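Local coordinates for protein alginate lyase (Aplysia kurodai, PDB 5GMT) that probably cleaves the glycosidic bonds of alginate by beta-elimination, with specificity for polymannuronate, as a member of polysaccharide lyase family 14, at residues Thr51-Ser56 with Tyr100-Gly105; Met242-Phe247 with Ser263-Phe268. All blocks are in the same frame, centred on the assembly; numbering follows the deposited sequence.

Interaction 1: Thr51-Ser56 with Tyr100-Gly105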
loop_
_atom_site.group_PDB
_atom_site.type_symbol
_atom_site.label_atom_id
_atom_site.label_comp_id
_atom_site.label_asym_id
_atom_site.label_seq_id
_atom_site.Cartn_x
_atom_site.Cartn_y
_atom_site.Cartn_z
ATOM N N THR A 51 9.825 17.032 -10.576
ATOM C CA THR A 51 8.944 17.228 -11.724
ATOM C C THR A 51 9.497 16.558 -12.982
ATOM O O THR A 51 9.046 16.840 -14.092
ATOM C CB THR A 51 8.745 18.724 -12.009
ATOM O OG1 THR A 51 10.027 19.360 -12.058
ATOM C CG2 THR A 51 7.933 19.366 -10.901
ATOM N N LYS A 52 10.463 15.659 -12.814
ATOM C CA LYS A 52 11.108 15.027 -13.961
ATOM C C LYS A 52 10.121 14.298 -14.874
ATOM O O LYS A 52 10.262 14.337 -16.099
ATOM C CB LYS A 52 12.200 14.051 -13.506
ATOM C CG LYS A 52 12.732 13.190 -14.649
ATOM C CD LYS A 52 13.851 12.271 -14.208
ATOM C CE LYS A 52 15.173 13.008 -14.109
ATOM N NZ LYS A 52 16.313 12.054 -13.999
ATOM N N HIS A 53 9.104 13.670 -14.288
ATOM C CA HIS A 53 8.186 12.834 -15.063
ATOM C C HIS A 53 6.770 13.370 -15.131
ATOM O O HIS A 53 5.877 12.728 -15.688
ATOM C CB HIS A 53 8.166 11.414 -14.476
ATOM C CG HIS A 53 9.502 10.744 -14.502
ATOM N ND1 HIS A 53 10.134 10.397 -15.676
ATOM C CD2 HIS A 53 10.333 10.367 -13.501
ATOM C CE1 HIS A 53 11.294 9.830 -15.400
ATOM N NE2 HIS A 53 11.441 9.802 -14.088
ATOM N N SER A 54 6.551 14.557 -14.583
ATOM C CA SER A 54 5.196 15.075 -14.516
ATOM C C SER A 54 5.163 16.564 -14.209
ATOM O O SER A 54 6.026 17.091 -13.496
ATOM C CB SER A 54 4.404 14.311 -13.453
ATOM O OG SER A 54 5.005 14.497 -12.185
ATOM N N SER A 55 4.157 17.241 -14.750
ATOM C CA SER A 55 3.949 18.650 -14.458
ATOM C C SER A 55 3.697 18.859 -12.975
ATOM O O SER A 55 4.234 19.787 -12.365
ATOM C CB SER A 55 2.786 19.195 -15.281
ATOM O OG SER A 55 3.044 19.013 -16.660
ATOM N N SER A 56 2.874 17.994 -12.395
ATOM C CA SER A 56 2.645 18.018 -10.958
ATOM C C SER A 56 3.919 17.569 -10.259
ATOM O O SER A 56 4.496 16.550 -10.629
ATOM C CB SER A 56 1.469 17.112 -10.571
ATOM O OG SER A 56 0.236 17.630 -11.044
ATOM N N TYR A 100 5.363 6.182 -10.710
ATOM C CA TYR A 100 6.367 5.965 -11.750
ATOM C C TYR A 100 7.538 5.157 -11.192
ATOM O O TYR A 100 8.063 5.490 -10.131
ATOM C CB TYR A 100 6.870 7.317 -12.283
ATOM C CG TYR A 100 7.745 7.234 -13.516
ATOM C CD1 TYR A 100 9.096 6.923 -13.422
ATOM C CD2 TYR A 100 7.220 7.504 -14.772
ATOM C CE1 TYR A 100 9.902 6.856 -14.563
ATOM C CE2 TYR A 100 8.013 7.439 -15.914
ATOM C CZ TYR A 100 9.350 7.118 -15.800
ATOM O OH TYR A 100 10.129 7.058 -16.943
ATOM N N PHE A 101 7.958 4.108 -11.898
ATOM C CA PHE A 101 9.150 3.353 -11.507
ATOM C C PHE A 101 10.318 3.725 -12.400
ATOM O O PHE A 101 10.257 3.538 -13.609
ATOM C CB PHE A 101 8.915 1.836 -11.599
ATOM C CG PHE A 101 7.837 1.332 -10.684
ATOM C CD1 PHE A 101 6.514 1.289 -11.110
ATOM C CD2 PHE A 101 8.142 0.905 -9.405
ATOM C CE1 PHE A 101 5.508 0.824 -10.275
ATOM C CE2 PHE A 101 7.131 0.433 -8.561
ATOM C CZ PHE A 101 5.816 0.400 -9.001
ATOM N N GLU A 102 11.384 4.235 -11.803
ATOM C CA GLU A 102 12.554 4.631 -12.589
ATOM C C GLU A 102 13.758 3.748 -12.285
ATOM O O GLU A 102 14.238 3.711 -11.146
ATOM C CB GLU A 102 12.895 6.098 -12.323
ATOM C CG GLU A 102 14.113 6.575 -13.088
ATOM C CD GLU A 102 14.492 7.986 -12.710
ATOM O OE1 GLU A 102 13.598 8.859 -12.746
ATOM O OE2 GLU A 102 15.673 8.215 -12.363
ATOM N N ASN A 103 14.228 3.038 -13.314
ATOM C CA ASN A 103 15.401 2.161 -13.238
ATOM C C ASN A 103 15.183 0.910 -12.376
ATOM O O ASN A 103 16.077 0.488 -11.643
ATOM C CB ASN A 103 16.622 2.933 -12.732
ATOM C CG ASN A 103 17.926 2.329 -13.207
ATOM O OD1 ASN A 103 17.985 1.746 -14.287
ATOM N ND2 ASN A 103 18.967 2.442 -12.397
ATOM N N PHE A 104 13.993 0.324 -12.484
ATOM C CA PHE A 104 13.686 -0.956 -11.847
ATOM C C PHE A 104 13.900 -2.096 -12.849
ATOM O O PHE A 104 13.322 -2.060 -13.934
ATOM C CB PHE A 104 12.239 -0.979 -11.340
ATOM C CG PHE A 104 12.013 -0.182 -10.076
ATOM C CD1 PHE A 104 12.159 1.193 -10.069
ATOM C CD2 PHE A 104 11.619 -0.815 -8.903
ATOM C CE1 PHE A 104 11.939 1.922 -8.907
ATOM C CE2 PHE A 104 11.398 -0.088 -7.732
ATOM C CZ PHE A 104 11.557 1.276 -7.742
ATOM N N GLY A 105 14.698 -3.107 -12.500
ATOM C CA GLY A 105 15.363 -3.194 -11.211
ATOM C C GLY A 105 14.475 -3.660 -10.066
ATOM O O GLY A 105 14.676 -3.236 -8.935
HETATM O O HOH W 1 15.843 10.819 -11.583
#

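Interaction 2: Met242-Phe247 with Ser263-Phe268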
loop_
_atom_site.group_PDB
_atom_site.type_symbol
_atom_site.label_atom_id
_atom_site.label_comp_id
_atom_site.label_asym_id
_atom_site.label_seq_id
_atom_site.Cartn_x
_atom_site.Cartn_y
_atom_site.Cartn_z
ATOM N N MET A 242 -4.363 5.667 4.619
ATOM C CA MET A 242 -3.318 5.118 3.762
ATOM C C MET A 242 -2.068 4.759 4.549
ATOM O O MET A 242 -1.559 5.571 5.330
ATOM C CB MET A 242 -2.931 6.105 2.659
ATOM C CG MET A 242 -1.797 5.569 1.769
ATOM S SD MET A 242 -1.199 6.723 0.515
ATOM C CE MET A 242 -0.689 8.106 1.524
ATOM N N PHE A 243 -1.590 3.537 4.332
ATOM C CA PHE A 243 -0.305 3.076 4.855
ATOM C C PHE A 243 0.710 3.308 3.747
ATOM O O PHE A 243 0.833 2.490 2.849
ATOM C CB PHE A 243 -0.429 1.601 5.300
ATOM C CG PHE A 243 0.822 0.994 5.903
ATOM C CD1 PHE A 243 1.908 1.768 6.267
ATOM C CD2 PHE A 243 0.824 -0.355 6.256
ATOM C CE1 PHE A 243 3.037 1.179 6.849
ATOM C CE2 PHE A 243 1.935 -0.943 6.864
ATOM C CZ PHE A 243 3.031 -0.186 7.157
ATOM N N PHE A 244 1.375 4.464 3.774
ATOM C CA PHE A 244 2.430 4.719 2.795
ATOM C C PHE A 244 3.641 3.915 3.214
ATOM O O PHE A 244 4.156 4.079 4.316
ATOM C CB PHE A 244 2.785 6.204 2.671
ATOM C CG PHE A 244 3.749 6.493 1.540
ATOM C CD1 PHE A 244 3.275 6.824 0.278
ATOM C CD2 PHE A 244 5.121 6.403 1.735
ATOM C CE1 PHE A 244 4.156 7.079 -0.776
ATOM C CE2 PHE A 244 6.009 6.660 0.678
ATOM C CZ PHE A 244 5.517 6.993 -0.569
ATOM N N SER A 245 4.095 3.038 2.328
ATOM C CA SER A 245 5.151 2.102 2.679
ATOM C C SER A 245 5.862 1.699 1.400
ATOM O O SER A 245 5.228 1.180 0.503
ATOM C CB SER A 245 4.549 0.881 3.377
ATOM O OG SER A 245 5.536 -0.026 3.807
ATOM N N THR A 246 7.161 1.954 1.299
ATOM C CA THR A 246 7.891 1.506 0.118
ATOM C C THR A 246 9.387 1.362 0.433
ATOM O O THR A 246 10.034 2.256 1.003
ATOM C CB THR A 246 7.647 2.465 -1.099
ATOM O OG1 THR A 246 8.125 1.859 -2.309
ATOM C CG2 THR A 246 8.311 3.834 -0.893
ATOM N N PHE A 247 9.897 0.187 0.084
ATOM C CA PHE A 247 11.266 -0.228 0.329
ATOM C C PHE A 247 11.396 -1.596 -0.320
ATOM O O PHE A 247 10.383 -2.252 -0.574
ATOM C CB PHE A 247 11.583 -0.294 1.827
ATOM C CG PHE A 247 10.637 -1.160 2.613
ATOM C CD1 PHE A 247 9.536 -0.602 3.255
ATOM C CD2 PHE A 247 10.848 -2.526 2.713
ATOM C CE1 PHE A 247 8.661 -1.400 3.985
ATOM C CE2 PHE A 247 9.992 -3.323 3.441
ATOM C CZ PHE A 247 8.895 -2.759 4.084
ATOM N N SER A 263 11.174 5.999 -7.155
ATOM C CA SER A 263 9.760 6.000 -7.436
ATOM C C SER A 263 9.221 7.410 -7.253
ATOM O O SER A 263 9.771 8.204 -6.489
ATOM C CB SER A 263 9.008 5.002 -6.544
ATOM O OG SER A 263 9.204 5.269 -5.165
ATOM N N TYR A 264 8.148 7.708 -7.972
ATOM C CA TYR A 264 7.500 9.013 -7.929
ATOM C C TYR A 264 6.014 8.821 -7.706
ATOM O O TYR A 264 5.401 8.006 -8.379
ATOM C CB TYR A 264 7.701 9.775 -9.245
ATOM C CG TYR A 264 9.137 9.991 -9.645
ATOM C CD1 TYR A 264 9.935 8.928 -10.059
ATOM C CD2 TYR A 264 9.686 11.270 -9.647
ATOM C CE1 TYR A 264 11.265 9.132 -10.441
ATOM C CE2 TYR A 264 11.013 11.485 -10.034
ATOM C CZ TYR A 264 11.786 10.413 -10.427
ATOM O OH TYR A 264 13.085 10.616 -10.812
ATOM N N PHE A 265 5.423 9.585 -6.794
ATOM C CA PHE A 265 4.003 9.436 -6.513
ATOM C C PHE A 265 3.304 10.771 -6.686
ATOM O O PHE A 265 3.802 11.800 -6.231
ATOM C CB PHE A 265 3.759 8.919 -5.088
ATOM C CG PHE A 265 4.354 7.569 -4.811
ATOM C CD1 PHE A 265 5.684 7.449 -4.433
ATOM C CD2 PHE A 265 3.568 6.421 -4.876
ATOM C CE1 PHE A 265 6.235 6.209 -4.154
ATOM C CE2 PHE A 265 4.115 5.177 -4.606
ATOM C CZ PHE A 265 5.449 5.070 -4.238
ATOM N N LYS A 266 2.153 10.745 -7.340
ATOM C CA LYS A 266 1.322 11.940 -7.461
ATOM C C LYS A 266 -0.160 11.552 -7.478
ATOM O O LYS A 266 -0.490 10.367 -7.502
ATOM C CB LYS A 266 1.696 12.718 -8.728
ATOM C CG LYS A 266 1.340 11.985 -10.020
ATOM C CD LYS A 266 1.791 12.775 -11.264
ATOM C CE LYS A 266 1.469 12.031 -12.550
ATOM N NZ LYS A 266 -0.017 11.835 -12.755
ATOM N N ASN A 267 -1.050 12.544 -7.445
ATOM C CA ASN A 267 -2.474 12.295 -7.681
ATOM C C ASN A 267 -3.078 11.255 -6.714
ATOM O O ASN A 267 -3.762 10.324 -7.140
ATOM C CB ASN A 267 -2.669 11.849 -9.137
ATOM C CG ASN A 267 -4.108 11.955 -9.599
ATOM O OD1 ASN A 267 -4.927 12.627 -8.968
ATOM N ND2 ASN A 267 -4.430 11.284 -10.713
ATOM N N PHE A 268 -2.793 11.418 -5.425
ATOM C CA PHE A 268 -3.439 10.630 -4.369
ATOM C C PHE A 268 -4.912 10.993 -4.217
ATOM O O PHE A 268 -5.272 12.168 -4.272
ATOM C CB PHE A 268 -2.746 10.858 -3.022
ATOM C CG PHE A 268 -1.359 10.304 -2.937
ATOM C CD1 PHE A 268 -1.140 9.028 -2.433
ATOM C CD2 PHE A 268 -0.267 11.061 -3.339
ATOM C CE1 PHE A 268 0.141 8.521 -2.353
ATOM C CE2 PHE A 268 1.018 10.558 -3.241
ATOM C CZ PHE A 268 1.220 9.286 -2.738
#

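Interaction 1: Thr51-Ser56 with Tyr100-Gly105
His53 and Tyr100 lay their rings face to face where the loop between strands 47-50 and 58-63 folds over the outer side of a beta-sandwich sheet, and the same imidazole makes a His-carboxylate hydrogen bond to Glu102. This is the tight part. The ring centroids are 3.6 Å apart with planes at 15°, and Tyr100 CE1 lies over one imidazole face, displaced toward its rim. Lys52 CG covers the opposite imidazole face, so the ring is clamped from both sides. In its own plane, His53 NE2 points almost straight at Glu102 OE1 (2.7 Å, 178°), reaching its anti side, somewhat out of the carboxylate plane, and fixing the rotation of the ring. Tyr264 OH also bonds Glu102 OE1, while the carbonyl of His53 is held by Trp191, whose ring meets Tyr100 edge-to-face. The Lys52 side is looser and wetter. Its chain starts straight, with CG anti to the backbone N (chi1 170°), but bends at chi3, and Lys52 NZ stops 4.2 Å from Glu102 OE2, too far for a direct salt bridge. A water fills in, accepting from Lys52 NZ at 2.8 Å and donating to Glu102 OE2 at 2.7 Å.

Interaction 2: Met242-Phe247 with Ser263-Phe268
Phe244 drives the CE1-CZ edge of its ring into the face of Phe265, an edge-to-face pair with centroids 5.0 Å apart and planes at 70°. Phe244 CE1 stands over the centre of the Phe265 ring, and Phe244 CZ comes to 3.7 Å from Phe265 CE1; the two side chains reach toward each other from opposite directions. The same Phe244 CE1 also lies near the plane of the Phe268 ring, meeting its rim at CZ (4.2 Å). Beyond it, Met242 crosses Phe268 at about a right angle in a Met-aromatic contact: SD sits 3.6 Å from Phe268 CE1, oblique to the ring, and a bend at chi3 (58°) lifts the methyl CE higher above the ring plane, still on the CD1-CE1 side of Phe268. These residues belong to strands 238-247 and 261-272, which run nearly antiparallel in facing sheets of the beta-sandwich; with the segment axes 10.5 Å apart, rings and sulfur fill the interior without a hydrogen bond between them. A G1 beta bulge at Asn267 and Phe268, opposite strand 14-19, lets both Phe265 and Phe268 point inward although they are three residues apart. An alanine in place of Phe265 would probably leave the Phe244 edge without its aromatic face and open a gap beside Pro113. Phe244 is also stacked on Phe79 of the neighbouring strand, and Met242 touches Phe35 of a loop.

How the interactions relate
Along the chain the two contacts come in series: interaction 1 joins 51-56 to 100-105, and only later does interaction 2 join 242-247 to 263-268. Their centres lie 12 Å apart, linked through one sheet, in which strands 92-102 and 261-272 are antiparallel neighbours; Tyr100 N and Tyr264 O probably share a backbone hydrogen bond there. Strand 261-272 serves both. Its Phe265 and Phe268 look into the core toward strand 238-247 of the second sheet, while Tyr264 and Lys266 face the opposite way and pack against His53 and Ser54. Interaction 1 thus fastens a loop to the outside of the sheet whose inside interaction 2 packs within the sandwich.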